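Side-chain contacts in DNA polymerase beta (PDB 4P4M), which catalyses the addition of deoxyribonucleotides to DNA 3' ends and probably serves in base excision repair and other DNA repair pathways: residues 137-140 against 141-144; 145-148 against 149-152; 222-225 against 226-230. All coordinates share one frame; numbering follows the deposited sequence.

Interaction 1. Residues 137-140 against 141-144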
loop_
_atom_site.group_PDB
_atom_site.type_symbol
_atom_site.label_atom_id
_atom_site.label_comp_id
_atom_site.label_asym_id
_atom_site.label_seq_id
_atom_site.Cartn_x
_atom_site.Cartn_y
_atom_site.Cartn_z
ATOM N N LEU A 137 -18.928 -11.207 -10.660
ATOM C CA LEU A 137 -17.692 -10.444 -10.490
ATOM C C LEU A 137 -17.935 -9.177 -9.687
ATOM O O LEU A 137 -18.907 -8.458 -9.925
ATOM C CB LEU A 137 -17.081 -10.072 -11.844
ATOM C CG LEU A 137 -16.739 -11.224 -12.784
ATOM C CD1 LEU A 137 -16.006 -10.710 -14.021
ATOM C CD2 LEU A 137 -15.915 -12.267 -12.052
ATOM N N THR A 138 -17.046 -8.909 -8.737
ATOM C CA THR A 138 -17.100 -7.680 -7.964
ATOM C C THR A 138 -16.542 -6.504 -8.762
ATOM O O THR A 138 -15.932 -6.685 -9.818
ATOM C CB THR A 138 -16.284 -7.803 -6.663
ATOM O OG1 THR A 138 -14.883 -7.830 -6.969
ATOM C CG2 THR A 138 -16.666 -9.073 -5.910
ATOM N N ASP A 139 -16.745 -5.299 -8.242
ATOM C CA ASP A 139 -16.204 -4.093 -8.859
ATOM C C ASP A 139 -14.670 -4.094 -8.898
ATOM O O ASP A 139 -14.064 -3.640 -9.872
ATOM C CB ASP A 139 -16.743 -2.841 -8.155
ATOM C CG ASP A 139 -18.164 -2.498 -8.582
ATOM O OD1 ASP A 139 -18.751 -3.265 -9.381
ATOM O OD2 ASP A 139 -18.696 -1.467 -8.121
ATOM N N GLN A 140 -14.042 -4.620 -7.852
ATOM C CA GLN A 140 -12.576 -4.686 -7.809
ATOM C C GLN A 140 -11.954 -5.657 -8.830
ATOM O O GLN A 140 -10.880 -5.398 -9.393
ATOM C CB GLN A 140 -12.089 -5.070 -6.415
ATOM C CG GLN A 140 -10.581 -5.306 -6.377
ATOM C CD GLN A 140 -10.018 -5.371 -4.966
ATOM O OE1 GLN A 140 -10.763 -5.363 -3.980
ATOM N NE2 GLN A 140 -8.691 -5.438 -4.864
ATOM N N GLN A 141 -12.605 -6.797 -9.034
ATOM C CA GLN A 141 -12.139 -7.759 -10.028
ATOM C C GLN A 141 -12.296 -7.163 -11.417
ATOM O O GLN A 141 -11.491 -7.428 -12.321
ATOM C CB GLN A 141 -12.911 -9.086 -9.895
ATOM C CG GLN A 141 -12.405 -9.940 -8.736
ATOM C CD GLN A 141 -13.365 -11.048 -8.321
ATOM O OE1 GLN A 141 -14.532 -11.060 -8.706
ATOM N NE2 GLN A 141 -12.868 -11.980 -7.518
ATOM N N ARG A 142 -13.329 -6.341 -11.585
ATOM C CA ARG A 142 -13.603 -5.737 -12.884
ATOM C C ARG A 142 -12.512 -4.754 -13.294
ATOM O O ARG A 142 -12.204 -4.617 -14.481
ATOM C CB ARG A 142 -14.984 -5.075 -12.906
ATOM C CG ARG A 142 -16.120 -6.067 -12.693
ATOM C CD ARG A 142 -17.482 -5.502 -13.070
ATOM N NE ARG A 142 -18.551 -6.408 -12.653
ATOM C CZ ARG A 142 -19.006 -7.424 -13.383
ATOM N NH1 ARG A 142 -18.494 -7.670 -14.582
ATOM N NH2 ARG A 142 -19.978 -8.195 -12.913
ATOM N N VAL A 143 -11.929 -4.067 -12.314
ATOM C CA VAL A 143 -10.808 -3.173 -12.595
ATOM C C VAL A 143 -9.573 -3.967 -13.013
ATOM O O VAL A 143 -8.861 -3.582 -13.942
ATOM C CB VAL A 143 -10.482 -2.256 -11.382
ATOM C CG1 VAL A 143 -9.195 -1.485 -11.625
ATOM C CG2 VAL A 143 -11.645 -1.309 -11.113
ATOM N N GLY A 144 -9.320 -5.087 -12.342
ATOM C CA GLY A 144 -8.183 -5.924 -12.695
ATOM C C GLY A 144 -8.264 -6.439 -14.121
ATOM O O GLY A 144 -7.257 -6.565 -14.830
#
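Thr-138 turns OG1 into the crowded position between its backbone N and carbonyl carbon (chi1 71°), which brings the hydroxyl to Gln-141 N; Gln-141 sends an extended chain back past its N-terminal side (chi1 -78°), which carries its amide to Thr-138 N. Thr-138 OG1 accepts from Gln-141 N at 3.2 Å in a nearly straight bond. Gln-141 OE1 takes a weak bond of 3.3 Å from Thr-138 N, while its NE2 donates to Gly-106 O; held at both ends, the amide is probably limited in rotation. Threonine suits the N-cap because its short hydroxyl can reach an amide that has no earlier helical carbonyl to pair with; glutamine suits the third helical place because one amide both accepts and donates.

Leu-137 lays CB over the centre of one face of the Arg-142 guanidinium, 3.5 Å above its plane. The arginine's NH1 and NH2 donate to Ala-131 O and Ile-134 O, holding that plane against the leucine. Asp-139 OD1 stays 4.5 Å from Arg-142 NE, too far for a salt bridge. Reciprocal bonding between Thr-138 and Gln-141 is the capping box, here opening helix 139-146 in the fingers region of a family X polymerase.

Interaction 2. Residues 145-148 against 149-152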
loop_
_atom_site.group_PDB
_atom_site.type_symbol
_atom_site.label_atom_id
_atom_site.label_comp_id
_atom_site.label_asym_id
_atom_site.label_seq_id
_atom_site.Cartn_x
_atom_site.Cartn_y
_atom_site.Cartn_z
ATOM N N ILE A 145 -9.484 -6.740 -14.551
ATOM C CA ILE A 145 -9.720 -7.207 -15.907
ATOM C C ILE A 145 -9.570 -6.084 -16.930
ATOM O O ILE A 145 -8.852 -6.226 -17.925
ATOM C CB ILE A 145 -11.119 -7.833 -16.020
ATOM C CG1 ILE A 145 -11.152 -9.164 -15.259
ATOM C CG2 ILE A 145 -11.511 -7.995 -17.489
ATOM C CD1 ILE A 145 -12.559 -9.665 -14.942
ATOM N N LYS A 146 -10.236 -4.965 -16.681
ATOM C CA LYS A 146 -10.201 -3.833 -17.609
ATOM C C LYS A 146 -8.790 -3.288 -17.840
ATOM O O LYS A 146 -8.447 -2.878 -18.959
ATOM C CB LYS A 146 -11.121 -2.707 -17.118
ATOM C CG LYS A 146 -11.050 -1.455 -17.985
ATOM C CD LYS A 146 -12.052 -0.395 -17.555
ATOM C CE LYS A 146 -12.017 0.795 -18.508
ATOM N NZ LYS A 146 -12.998 1.846 -18.119
ATOM N N TYR A 147 -7.976 -3.282 -16.783
ATOM C CA TYR A 147 -6.615 -2.741 -16.845
ATOM C C TYR A 147 -5.528 -3.821 -16.902
ATOM O O TYR A 147 -4.377 -3.572 -16.540
ATOM C CB TYR A 147 -6.361 -1.796 -15.651
ATOM C CG TYR A 147 -7.127 -0.489 -15.754
ATOM C CD1 TYR A 147 -8.412 -0.363 -15.227
ATOM C CD2 TYR A 147 -6.573 0.612 -16.400
ATOM C CE1 TYR A 147 -9.123 0.838 -15.330
ATOM C CE2 TYR A 147 -7.278 1.818 -16.504
ATOM C CZ TYR A 147 -8.550 1.915 -15.972
ATOM O OH TYR A 147 -9.243 3.105 -16.080
ATOM N N PHE A 148 -5.890 -5.012 -17.375
ATOM C CA PHE A 148 -4.941 -6.129 -17.452
ATOM C C PHE A 148 -3.637 -5.769 -18.169
ATOM O O PHE A 148 -2.559 -6.057 -17.658
ATOM C CB PHE A 148 -5.583 -7.368 -18.095
ATOM C CG PHE A 148 -4.685 -8.589 -18.096
ATOM C CD1 PHE A 148 -4.510 -9.343 -16.946
ATOM C CD2 PHE A 148 -4.015 -8.972 -19.249
ATOM C CE1 PHE A 148 -3.676 -10.457 -16.945
ATOM C CE2 PHE A 148 -3.187 -10.089 -19.256
ATOM C CZ PHE A 148 -3.014 -10.827 -18.103
ATOM N N TYR A 149 -3.722 -5.141 -19.342
ATOM C CA TYR A 149 -2.499 -4.761 -20.058
ATOM C C TYR A 149 -1.632 -3.792 -19.231
ATOM O O TYR A 149 -0.441 -4.055 -18.997
ATOM C CB TYR A 149 -2.794 -4.201 -21.473
ATOM C CG TYR A 149 -1.631 -3.407 -22.032
ATOM C CD1 TYR A 149 -0.560 -4.037 -22.670
ATOM C CD2 TYR A 149 -1.585 -2.028 -21.880
ATOM C CE1 TYR A 149 0.523 -3.292 -23.156
ATOM C CE2 TYR A 149 -0.528 -1.289 -22.349
ATOM C CZ TYR A 149 0.526 -1.919 -22.978
ATOM O OH TYR A 149 1.564 -1.142 -23.426
ATOM N N ASP A 150 -2.227 -2.688 -18.771
ATOM C CA ASP A 150 -1.484 -1.681 -17.996
ATOM C C ASP A 150 -0.839 -2.278 -16.741
ATOM O O ASP A 150 0.318 -1.993 -16.421
ATOM C CB ASP A 150 -2.396 -0.517 -17.553
ATOM C CG ASP A 150 -2.756 0.427 -18.690
ATOM O OD1 ASP A 150 -2.033 0.449 -19.709
ATOM O OD2 ASP A 150 -3.769 1.156 -18.555
ATOM N N ILE A 151 -1.604 -3.095 -16.027
ATOM C CA ILE A 151 -1.159 -3.630 -14.739
ATOM C C ILE A 151 0.066 -4.547 -14.874
ATOM O O ILE A 151 0.886 -4.631 -13.965
ATOM C CB ILE A 151 -2.317 -4.333 -13.988
ATOM C CG1 ILE A 151 -3.311 -3.293 -13.452
ATOM C CG2 ILE A 151 -1.783 -5.193 -12.830
ATOM C CD1 ILE A 151 -4.611 -3.892 -12.950
ATOM N N ASN A 152 0.208 -5.214 -16.016
ATOM C CA ASN A 152 1.365 -6.081 -16.223
ATOM C C ASN A 152 2.617 -5.365 -16.741
ATOM O O ASN A 152 3.627 -6.009 -17.019
ATOM C CB ASN A 152 1.009 -7.243 -17.152
ATOM C CG ASN A 152 0.004 -8.185 -16.538
ATOM O OD1 ASN A 152 -0.074 -8.318 -15.317
ATOM N ND2 ASN A 152 -0.776 -8.843 -17.383
HETATM O O HOH W 1 -6.316 -4.080 -20.632
#
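Phe-148 and Tyr-147 bury the most surface here, and each meets the following turn in its own way. The Phe-148 ring receives Asn-152 ND2 over one face, 3.1 Å above the ring plane and displaced toward the rim, with CZ as the nearest ring atom at 3.1 Å from ND2. Ring and amide planes are 85° apart, so the amide stands on the ring instead of stacking flat. Two torsions help bring the groups together: Phe-148 swings CG anti to its N (chi1 -175°), while Asn-152 leans its CG back beside its own N (chi1 -66°). A phenyl face suits the partly positive NH2 end of an asparagine, and Asn-152 is short enough to deliver it from one turn later.

Tyr-147 is used differently. Asp-150 OD2 lies at the ring's edge and in its plane, 3.6 Å from CD2, where a carboxylate oxygen meets the slightly positive aromatic hydrogens. CB of Tyr-147 packs on Ile-151 CD1 at 3.8 Å, and Tyr-147 O accepts from Ile-151 N at 2.9 Å, almost head-on. Tyr-147 both leaves the first helix and occupies the N-cap of the next. At this break a water accepts from Tyr-149 N and donates to Lys-146 O, bridging the two helices.

The contact thus lies at the junction between helix 139-146 and helix 148-151. A tyrosine fits the buried position 147 because its side chain can pack on a methionine while its hydroxyl finds a polar partner. Phe-148 touches Val-124 of helix 124-130, whereas Tyr-147 and Ile-151 pack on Met-247 of strand 243-248, and the Tyr-147 hydroxyl is hydrogen-bonded to Glu-234 of strand 233-236.

Interaction 3. Residues 222-225 against 226-230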
loop_
_atom_site.group_PDB
_atom_site.type_symbol
_atom_site.label_atom_id
_atom_site.label_comp_id
_atom_site.label_asym_id
_atom_site.label_seq_id
_atom_site.Cartn_x
_atom_site.Cartn_y
_atom_site.Cartn_z
ATOM N N HIS A 222 -11.083 13.087 0.879
ATOM C CA HIS A 222 -10.992 14.410 0.265
ATOM C C HIS A 222 -9.854 14.491 -0.757
ATOM O O HIS A 222 -10.011 15.091 -1.833
ATOM C CB HIS A 222 -10.804 15.502 1.334
ATOM C CG HIS A 222 -11.970 15.644 2.266
ATOM N ND1 HIS A 222 -13.273 15.443 1.865
ATOM C CD2 HIS A 222 -12.023 15.969 3.580
ATOM C CE1 HIS A 222 -14.082 15.638 2.895
ATOM N NE2 HIS A 222 -13.351 15.959 3.943
ATOM N N PHE A 223 -8.705 13.908 -0.412
ATOM C CA PHE A 223 -7.546 13.887 -1.312
ATOM C C PHE A 223 -7.859 13.061 -2.570
ATOM O O PHE A 223 -7.553 13.464 -3.700
ATOM C CB PHE A 223 -6.321 13.329 -0.560
ATOM C CG PHE A 223 -5.029 13.354 -1.351
ATOM C CD1 PHE A 223 -4.604 14.510 -1.997
ATOM C CD2 PHE A 223 -4.217 12.223 -1.407
ATOM C CE1 PHE A 223 -3.401 14.530 -2.704
ATOM C CE2 PHE A 223 -3.018 12.242 -2.104
ATOM C CZ PHE A 223 -2.607 13.398 -2.747
ATOM N N VAL A 224 -8.486 11.909 -2.369
ATOM C CA VAL A 224 -8.896 11.051 -3.486
ATOM C C VAL A 224 -9.878 11.763 -4.429
ATOM O O VAL A 224 -9.704 11.730 -5.651
ATOM C CB VAL A 224 -9.481 9.706 -2.976
ATOM C CG1 VAL A 224 -10.180 8.946 -4.113
ATOM C CG2 VAL A 224 -8.353 8.855 -2.369
ATOM N N GLU A 225 -10.889 12.426 -3.867
ATOM C CA GLU A 225 -11.858 13.167 -4.697
ATOM C C GLU A 225 -11.174 14.241 -5.545
ATOM O O GLU A 225 -11.530 14.451 -6.715
ATOM C CB GLU A 225 -12.933 13.828 -3.826
ATOM C CG GLU A 225 -13.887 12.848 -3.170
ATOM C CD GLU A 225 -14.811 13.521 -2.163
ATOM O OE1 GLU A 225 -14.496 14.646 -1.711
ATOM O OE2 GLU A 225 -15.850 12.920 -1.822
ATOM N N PHE A 226 -10.196 14.925 -4.953
ATOM C CA PHE A 226 -9.450 15.964 -5.670
ATOM C C PHE A 226 -8.700 15.361 -6.872
ATOM O O PHE A 226 -8.776 15.888 -7.990
ATOM C CB PHE A 226 -8.489 16.689 -4.709
ATOM C CG PHE A 226 -7.833 17.916 -5.304
ATOM C CD1 PHE A 226 -8.572 19.073 -5.529
ATOM C CD2 PHE A 226 -6.478 17.922 -5.611
ATOM C CE1 PHE A 226 -7.977 20.197 -6.081
ATOM C CE2 PHE A 226 -5.874 19.045 -6.150
ATOM C CZ PHE A 226 -6.626 20.184 -6.382
ATOM N N LEU A 227 -7.987 14.256 -6.641
ATOM C CA LEU A 227 -7.259 13.565 -7.714
ATOM C C LEU A 227 -8.199 13.021 -8.794
ATOM O O LEU A 227 -7.837 12.956 -9.966
ATOM C CB LEU A 227 -6.399 12.430 -7.146
ATOM C CG LEU A 227 -5.278 12.849 -6.184
ATOM C CD1 LEU A 227 -4.642 11.618 -5.541
ATOM C CD2 LEU A 227 -4.211 13.682 -6.909
ATOM N N GLU A 228 -9.400 12.621 -8.399
ATOM C CA GLU A 228 -10.396 12.176 -9.380
ATOM C C GLU A 228 -10.897 13.338 -10.258
ATOM O O GLU A 228 -11.090 13.169 -11.467
ATOM C CB GLU A 228 -11.553 11.451 -8.672
ATOM C CG GLU A 228 -11.137 10.066 -8.148
ATOM C CD GLU A 228 -12.147 9.437 -7.206
ATOM O OE1 GLU A 228 -13.033 10.159 -6.695
ATOM O OE2 GLU A 228 -12.038 8.217 -6.960
ATOM N N SER A 229 -11.087 14.513 -9.657
ATOM C CA SER A 229 -11.557 15.682 -10.420
ATOM C C SER A 229 -10.522 16.133 -11.452
ATOM O O SER A 229 -10.871 16.713 -12.487
ATOM C CB SER A 229 -11.945 16.850 -9.491
ATOM O OG SER A 229 -10.808 17.448 -8.881
ATOM N N LEU A 230 -9.254 15.842 -11.179
ATOM C CA LEU A 230 -8.160 16.162 -12.099
ATOM C C LEU A 230 -7.953 15.085 -13.170
ATOM O O LEU A 230 -7.114 15.240 -14.058
ATOM C CB LEU A 230 -6.854 16.346 -11.318
ATOM C CG LEU A 230 -6.776 17.621 -10.478
ATOM C CD1 LEU A 230 -5.635 17.528 -9.466
ATOM C CD2 LEU A 230 -6.621 18.830 -11.382
#
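His-222 meets Phe-226 through the backbone: its O accepts from Phe-226 N at 3.1 Å, while its side chain leaves the backbone away from the later turn. The residue is exposed, with Glu-225 OE1 at the ring edge and in its plane. Phe-223, one step on, is buried. Its ring offers a face to Leu-227 CD1, a CH-pi contact in which the methyl carbon lies 4.0 Å from the ring centroid, 18° off the normal and shifted toward the rim. Phe-223 holds CG anti to its N (chi1 -176°) and Leu-227 leans its own beside N (chi1 -63°), bringing methyl over ring. A flat aromatic and a branched aliphatic suit this side, where Leu-227 also packs on Leu-167 of helix 157-175 and Leu-233 of strand 233-236.

These i to i+4 pairs belong to the amphipathic helix 219-229 of the polymerase beta palm, whose apolar face is set against that neighbouring helix and strand. Val-224, also buried, has CG1 3.5 Å from Glu-228 OE2, while the glutamate's CG lies against Val-224 O; this long side chain, also touching Leu-233 and Thr-236, suits the apolar face's edge, combining a methylene stem with a polar end. Glu-225, exposed, accepts from Ser-229 N through its O at 3.0 Å. Ser-229 OG donates to Phe-226 O at 2.7 Å, and that carbonyl also accepts from Leu-230 N where the helix ends.

Overall arrangement
Interactions 1 and 2 share helix 139-146, the first at its start and the second at its end, with centres about 11 Å apart. They touch where Leu-137 CD1 meets Ile-145 CD1 at 3.7 Å and where Gly-144 CA lies 4.1 Å from Ile-151 CD1. Strand 243-248 of the palm sheet receives side chains from both. Interaction 3 is separate: its centre is about 21 Å from that of interaction 1 and about 22 Å from that of interaction 2. The side chain of Ile-151 comes within about 8 Å of that of the magnesium ligand Asp-196 and about 10 Å of the bound nucleotide, whereas 222-230 lies away from the annotated sites.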